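Local coordinates for protein putative arsenate reductase (Streptococcus mutans UA159, PDB 3FZ4) that probably reduces arsenate as a thiol-based reductase of the ArsC family, with a thioredoxin-like fold and a redox-active disulfide, at residues A[20-25]-A[112-117]; A[5-10]-A[28-33]. The protein carries 1 engineered substitution. All blocks are in the same frame, centred on the assembly; numbering follows the deposited sequence. Where two conformers were deposited one is given.

Interaction 1 of 2, residues A[20-25]-A[112-117]; sequences KAELDD and RTAYED. With NA (sodium ion), chain B.
Glu-22 receives two consecutive backbone N-H groups with its carboxylate, those of Tyr-115 and Glu-116. OE1 accepts from Tyr-115 N at 2.8 Å, on its syn side and 19° out of the carboxylate plane. OE2 accepts from Glu-116 N at 2.9 Å, and this donor stands above the plane. The side chain reaches across because CG is anti to the backbone N (chi1 -172°) and the chain stays extended beyond it. OE1 has a further hydrogen bond from outside, with Tyr-111 OH. Glu-22 OE2 also makes a van der Waals contact with Ala-114 CB at 3.6 Å.

Apolar packing adds to this. Leu-23 meets the Tyr-115 ring obliquely, with CD2 3.6 Å from Tyr-115 CD2.

At the far end of the ring, Tyr-115 OH binds the sodium ion at 2.7 Å, and the ion lies in the ring plane at its edge. Gln-108 and Gly-110 complete the protein ligands through their carbonyl oxygens.

The two N-H groups belong to the start of the 3-10 turn 115-117. These donors would stabilise the charged form of Glu-22. Glu-116, nearby and of like charge, would probably work against it.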
loop_
_atom_site.group_PDB
_atom_site.type_symbol
_atom_site.label_atom_id
_atom_site.label_comp_id
_atom_site.label_asym_id
_atom_site.label_seq_id
_atom_site.Cartn_x
_atom_site.Cartn_y
_atom_site.Cartn_z
ATOM N N LYS A 20 0.066 -10.789 -7.555
ATOM C CA LYS A 20 -1.202 -11.543 -7.554
ATOM C C LYS A 20 -0.979 -12.947 -8.118
ATOM O O LYS A 20 -1.538 -13.927 -7.614
ATOM C CB LYS A 20 -2.266 -10.780 -8.349
ATOM C CG LYS A 20 -3.691 -11.286 -8.072
ATOM C CD LYS A 20 -4.695 -10.499 -8.926
ATOM C CE LYS A 20 -6.108 -10.523 -8.391
ATOM N NZ LYS A 20 -6.904 -9.521 -9.171
ATOM N N ALA A 21 -0.141 -13.054 -9.147
ATOM C CA ALA A 21 0.172 -14.375 -9.690
ATOM C C ALA A 21 0.799 -15.246 -8.606
ATOM O O ALA A 21 0.537 -16.451 -8.560
ATOM C CB ALA A 21 1.085 -14.294 -10.929
ATOM N N GLU A 22 1.703 -14.680 -7.777
ATOM C CA GLU A 22 2.291 -15.480 -6.705
ATOM C C GLU A 22 1.249 -15.902 -5.674
ATOM O O GLU A 22 1.254 -17.069 -5.237
ATOM C CB GLU A 22 3.448 -14.751 -6.041
ATOM C CG GLU A 22 4.163 -15.667 -5.077
ATOM C CD GLU A 22 5.164 -14.984 -4.172
ATOM O OE1 GLU A 22 5.243 -13.739 -4.191
ATOM O OE2 GLU A 22 5.820 -15.737 -3.401
ATOM N N LEU A 23 0.366 -14.981 -5.274
ATOM C CA LEU A 23 -0.716 -15.376 -4.351
ATOM C C LEU A 23 -1.534 -16.530 -4.910
ATOM O O LEU A 23 -1.889 -17.452 -4.180
ATOM C CB LEU A 23 -1.618 -14.200 -4.049
ATOM C CG LEU A 23 -1.015 -13.089 -3.219
ATOM C CD1 LEU A 23 -1.936 -11.860 -3.179
ATOM C CD2 LEU A 23 -0.676 -13.584 -1.829
ATOM N N ASP A 24 -1.821 -16.468 -6.212
ATOM C CA ASP A 24 -2.591 -17.555 -6.836
ATOM C C ASP A 24 -1.799 -18.876 -6.828
ATOM O O ASP A 24 -2.349 -19.932 -6.542
ATOM C CB ASP A 24 -3.013 -17.160 -8.237
ATOM C CG ASP A 24 -4.019 -16.010 -8.243
ATOM O OD1 ASP A 24 -4.750 -15.817 -7.230
ATOM O OD2 ASP A 24 -4.138 -15.312 -9.282
ATOM N N ASP A 25 -0.494 -18.806 -7.126
ATOM C CA ASP A 25 0.350 -19.998 -7.149
ATOM C C ASP A 25 0.445 -20.621 -5.749
ATOM O O ASP A 25 0.474 -21.850 -5.605
ATOM C CB ASP A 25 1.731 -19.620 -7.700
ATOM C CG ASP A 25 2.610 -20.801 -7.927
ATOM O OD1 ASP A 25 2.116 -21.771 -8.505
ATOM O OD2 ASP A 25 3.798 -20.742 -7.534
ATOM N N ARG A 112 9.302 -6.122 -3.759
ATOM C CA ARG A 112 10.758 -6.277 -3.906
ATOM C C ARG A 112 11.227 -7.667 -3.589
ATOM O O ARG A 112 12.312 -8.056 -4.026
ATOM C CB ARG A 112 11.502 -5.322 -2.977
ATOM C CG ARG A 112 11.203 -3.910 -3.262
ATOM C CD ARG A 112 12.111 -2.976 -2.483
ATOM N NE ARG A 112 13.440 -2.703 -3.113
ATOM C CZ ARG A 112 14.592 -3.259 -2.714
ATOM N NH1 ARG A 112 14.626 -4.093 -1.675
ATOM N NH2 ARG A 112 15.729 -2.943 -3.311
ATOM N N THR A 113 10.427 -8.412 -2.823
ATOM C CA THR A 113 10.752 -9.759 -2.375
ATOM C C THR A 113 9.481 -10.598 -2.516
ATOM O O THR A 113 8.371 -10.074 -2.440
ATOM C CB THR A 113 11.236 -9.793 -0.904
ATOM O OG1 THR A 113 10.255 -9.139 -0.097
ATOM C CG2 THR A 113 12.570 -9.072 -0.741
ATOM N N ALA A 114 9.631 -11.900 -2.703
ATOM C CA ALA A 114 8.490 -12.824 -2.889
ATOM C C ALA A 114 7.655 -12.925 -1.614
ATOM O O ALA A 114 8.199 -12.987 -0.499
ATOM C CB ALA A 114 9.036 -14.191 -3.257
ATOM N N TYR A 115 6.331 -12.988 -1.773
ATOM C CA TYR A 115 5.441 -13.116 -0.632
ATOM C C TYR A 115 5.689 -14.404 0.148
ATOM O O TYR A 115 5.421 -14.462 1.353
ATOM C CB TYR A 115 3.991 -13.087 -1.095
ATOM C CG TYR A 115 3.459 -11.736 -1.495
ATOM C CD1 TYR A 115 4.018 -10.544 -1.002
ATOM C CD2 TYR A 115 2.362 -11.663 -2.348
ATOM C CE1 TYR A 115 3.474 -9.323 -1.351
ATOM C CE2 TYR A 115 1.793 -10.446 -2.643
ATOM C CZ TYR A 115 2.350 -9.281 -2.149
ATOM O OH TYR A 115 1.743 -8.094 -2.489
ATOM N N GLU A 116 6.126 -15.448 -0.527
ATOM C CA GLU A 116 6.293 -16.712 0.170
ATOM C C GLU A 116 7.231 -16.588 1.360
ATOM O O GLU A 116 7.032 -17.314 2.358
ATOM C CB GLU A 116 6.811 -17.794 -0.787
ATOM C CG GLU A 116 6.854 -19.164 -0.135
ATOM C CD GLU A 116 7.192 -20.308 -1.068
ATOM O OE1 GLU A 116 7.104 -20.137 -2.306
ATOM O OE2 GLU A 116 7.570 -21.366 -0.511
ATOM N N ASP A 117 8.200 -15.670 1.249
ATOM C CA ASP A 117 9.173 -15.388 2.334
ATOM C C ASP A 117 8.460 -14.974 3.646
ATOM O O ASP A 117 9.006 -15.194 4.736
ATOM C CB ASP A 117 10.204 -14.301 1.955
ATOM C CG ASP A 117 11.055 -14.638 0.716
ATOM O OD1 ASP A 117 10.994 -15.749 0.155
ATOM O OD2 ASP A 117 11.803 -13.719 0.300
HETATM NA NA NA B . 2.843 -5.977 -1.243
#

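Interaction 2 of 2, residues A[5-10]-A[28-33]; sequences LTFYEY and WDYDAI
Ile-33 N gives the shortest bond across the two strands, to Phe-7 O at 2.8 Å. Asp-31 N to Leu-5 O, Phe-7 N to Asp-31 O and Glu-9 N to Ile-33 O complete the parallel ladder. Of these, Phe-7 N to Asp-31 O is almost straight at the hydrogen (176°).

On one face, Thr-6, Tyr-8 and Ile-33 pack together. Ile-33 lies beside Tyr-8 and points the same way, with CG2 3.6 Å from Tyr-8 CE1. Ile-33 CD1 reaches Thr-6 CG2 at 3.4 Å, closer than usual carbon contact.

The other face carries Leu-5, Phe-7, Tyr-30 and Ala-32. Tyr-30 CG sits between the backbone N and the carbonyl carbon (chi1 65°). From there the ring sets Tyr-30 CD1 3.9 Å from Phe-7 CB, and the two ring planes are 79° apart. Leu-5 CD1 meets Trp-28 CE3 at 3.8 Å. Glu-9 OE2 touches Ala-32 CB at 3.3 Å, and its charge is paired with Lys-20.

The strands are the two parallel arms of a beta-alpha-beta unit of the thioredoxin-like fold. Helix 14-26 packs on the Phe-7 and Tyr-30 face through Lys-20 and Leu-23. Strand 99-102 flanks strand 5-9 on its other edge, while strand 30-34 is outermost in the sheet.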
loop_
_atom_site.group_PDB
_atom_site.type_symbol
_atom_site.label_atom_id
_atom_site.label_comp_id
_atom_site.label_asym_id
_atom_site.label_seq_id
_atom_site.Cartn_x
_atom_site.Cartn_y
_atom_site.Cartn_z
ATOM N N LEU A 5 -5.980 -12.087 4.508
ATOM C CA LEU A 5 -5.142 -11.228 3.641
ATOM C C LEU A 5 -5.961 -10.335 2.745
ATOM O O LEU A 5 -6.910 -10.773 2.064
ATOM C CB LEU A 5 -4.179 -12.016 2.750
ATOM C CG LEU A 5 -3.118 -12.871 3.421
ATOM C CD1 LEU A 5 -2.359 -13.607 2.370
ATOM C CD2 LEU A 5 -2.151 -12.023 4.238
ATOM N N THR A 6 -5.592 -9.056 2.763
ATOM C CA THR A 6 -6.141 -8.055 1.846
ATOM C C THR A 6 -4.999 -7.595 0.914
ATOM O O THR A 6 -3.887 -7.311 1.388
ATOM C CB THR A 6 -6.739 -6.870 2.608
ATOM O OG1 THR A 6 -7.700 -7.400 3.530
ATOM C CG2 THR A 6 -7.388 -5.922 1.693
ATOM N N PHE A 7 -5.273 -7.604 -0.383
ATOM C CA PHE A 7 -4.288 -7.296 -1.420
ATOM C C PHE A 7 -4.774 -6.065 -2.179
ATOM O O PHE A 7 -5.790 -6.129 -2.868
ATOM C CB PHE A 7 -4.151 -8.514 -2.346
ATOM C CG PHE A 7 -3.236 -8.305 -3.509
ATOM C CD1 PHE A 7 -1.853 -8.120 -3.320
ATOM C CD2 PHE A 7 -3.764 -8.306 -4.810
ATOM C CE1 PHE A 7 -1.015 -7.960 -4.442
ATOM C CE2 PHE A 7 -2.925 -8.155 -5.926
ATOM C CZ PHE A 7 -1.562 -7.948 -5.744
ATOM N N TYR A 8 -4.074 -4.949 -2.005
ATOM C CA TYR A 8 -4.442 -3.716 -2.698
ATOM C C TYR A 8 -3.659 -3.601 -3.995
ATOM O O TYR A 8 -2.427 -3.712 -4.000
ATOM C CB TYR A 8 -4.151 -2.509 -1.832
ATOM C CG TYR A 8 -5.127 -2.313 -0.729
ATOM C CD1 TYR A 8 -6.275 -1.579 -0.958
ATOM C CD2 TYR A 8 -4.904 -2.826 0.550
ATOM C CE1 TYR A 8 -7.221 -1.398 0.035
ATOM C CE2 TYR A 8 -5.840 -2.607 1.579
ATOM C CZ TYR A 8 -6.998 -1.896 1.288
ATOM O OH TYR A 8 -7.956 -1.685 2.275
ATOM N N GLU A 9 -4.365 -3.377 -5.098
ATOM C CA GLU A 9 -3.763 -3.447 -6.436
ATOM C C GLU A 9 -4.421 -2.419 -7.342
ATOM O O GLU A 9 -5.339 -1.717 -6.940
ATOM C CB GLU A 9 -3.922 -4.859 -7.025
ATOM C CG GLU A 9 -5.384 -5.293 -7.141
ATOM C CD GLU A 9 -5.570 -6.472 -8.056
ATOM O OE1 GLU A 9 -4.670 -6.726 -8.864
ATOM O OE2 GLU A 9 -6.600 -7.131 -7.950
ATOM N N TYR A 10 -3.962 -2.359 -8.581
ATOM C CA TYR A 10 -4.504 -1.457 -9.598
ATOM C C TYR A 10 -4.292 -2.128 -10.962
ATOM O O TYR A 10 -3.303 -2.817 -11.129
ATOM C CB TYR A 10 -3.750 -0.126 -9.483
ATOM C CG TYR A 10 -4.312 0.952 -10.360
ATOM C CD1 TYR A 10 -5.598 1.470 -10.151
ATOM C CD2 TYR A 10 -3.543 1.489 -11.389
ATOM C CE1 TYR A 10 -6.127 2.476 -11.005
ATOM C CE2 TYR A 10 -4.043 2.503 -12.215
ATOM C CZ TYR A 10 -5.325 2.983 -12.015
ATOM O OH TYR A 10 -5.811 3.971 -12.847
ATOM N N TRP A 28 -2.959 -18.959 -1.429
ATOM C CA TRP A 28 -3.311 -18.230 -0.214
ATOM C C TRP A 28 -4.654 -17.512 -0.412
ATOM O O TRP A 28 -4.913 -16.987 -1.489
ATOM C CB TRP A 28 -2.234 -17.216 0.117
ATOM C CG TRP A 28 -0.974 -17.804 0.706
ATOM C CD1 TRP A 28 -0.693 -19.134 0.937
ATOM C CD2 TRP A 28 0.206 -17.079 1.078
ATOM N NE1 TRP A 28 0.569 -19.269 1.463
ATOM C CE2 TRP A 28 1.148 -18.024 1.568
ATOM C CE3 TRP A 28 0.547 -15.712 1.087
ATOM C CZ2 TRP A 28 2.424 -17.646 2.023
ATOM C CZ3 TRP A 28 1.818 -15.351 1.537
ATOM C CH2 TRP A 28 2.724 -16.314 2.004
ATOM N N ASP A 29 -5.513 -17.519 0.602
ATOM C CA ASP A 29 -6.749 -16.747 0.502
ATOM C C ASP A 29 -6.465 -15.268 0.606
ATOM O O ASP A 29 -5.739 -14.822 1.486
ATOM C CB ASP A 29 -7.738 -17.152 1.575
ATOM C CG ASP A 29 -8.101 -18.596 1.481
ATOM O OD1 ASP A 29 -9.082 -18.905 0.784
ATOM O OD2 ASP A 29 -7.376 -19.414 2.060
ATOM N N TYR A 30 -6.994 -14.509 -0.329
ATOM C CA TYR A 30 -6.868 -13.062 -0.250
ATOM C C TYR A 30 -8.102 -12.393 -0.844
ATOM O O TYR A 30 -8.801 -12.967 -1.699
ATOM C CB TYR A 30 -5.605 -12.554 -0.971
ATOM C CG TYR A 30 -5.624 -12.802 -2.455
ATOM C CD1 TYR A 30 -6.044 -11.816 -3.354
ATOM C CD2 TYR A 30 -5.257 -14.041 -2.980
ATOM C CE1 TYR A 30 -6.099 -12.049 -4.706
ATOM C CE2 TYR A 30 -5.288 -14.276 -4.334
ATOM C CZ TYR A 30 -5.724 -13.270 -5.204
ATOM O OH TYR A 30 -5.791 -13.421 -6.561
ATOM N N ASP A 31 -8.333 -11.154 -0.413
ATOM C CA ASP A 31 -9.365 -10.276 -0.966
ATOM C C ASP A 31 -8.660 -9.176 -1.747
ATOM O O ASP A 31 -7.935 -8.381 -1.136
ATOM C CB ASP A 31 -10.141 -9.688 0.209
ATOM C CG ASP A 31 -11.243 -8.737 -0.208
ATOM O OD1 ASP A 31 -11.808 -8.870 -1.321
ATOM O OD2 ASP A 31 -11.562 -7.859 0.622
ATOM N N ALA A 32 -8.847 -9.122 -3.055
ATOM C CA ALA A 32 -8.218 -8.107 -3.889
ATOM C C ALA A 32 -9.098 -6.865 -3.878
ATOM O O ALA A 32 -10.305 -6.919 -4.164
ATOM C CB ALA A 32 -8.005 -8.616 -5.315
ATOM N N ILE A 33 -8.479 -5.725 -3.613
ATOM C CA ILE A 33 -9.182 -4.443 -3.579
ATOM C C ILE A 33 -8.489 -3.467 -4.516
ATOM O O ILE A 33 -7.249 -3.366 -4.484
ATOM C CB ILE A 33 -9.171 -3.859 -2.169
ATOM C CG1 ILE A 33 -9.857 -4.813 -1.181
ATOM C CG2 ILE A 33 -9.830 -2.471 -2.163
ATOM C CD1 ILE A 33 -9.998 -4.256 0.221
HETATM O O HOH W 1 -5.764 -15.303 4.271
HETATM O O HOH W 2 -10.440 -7.637 3.091
#

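How the interactions relate
From the N terminus, strand 5-9 leads into helix 14-26, which starts near the Cys-13 to Cys-16 disulfide. The chain then enters strand 30-34, and interaction 2 closes this short beta-alpha-beta loop. Interaction 1 closes a much longer one, from the helix to the loop after strand 105-109. The segments alternate, so the two contacts cross: 20-25 lies inside the loop of interaction 2. They touch where Lys-20 meets Glu-9, and at a probable hydrogen bond between Asp-24 and Tyr-30. Trp-28 also packs against Tyr-115. Helix 14-26 is thus tied to the sheet and to the C-terminal region.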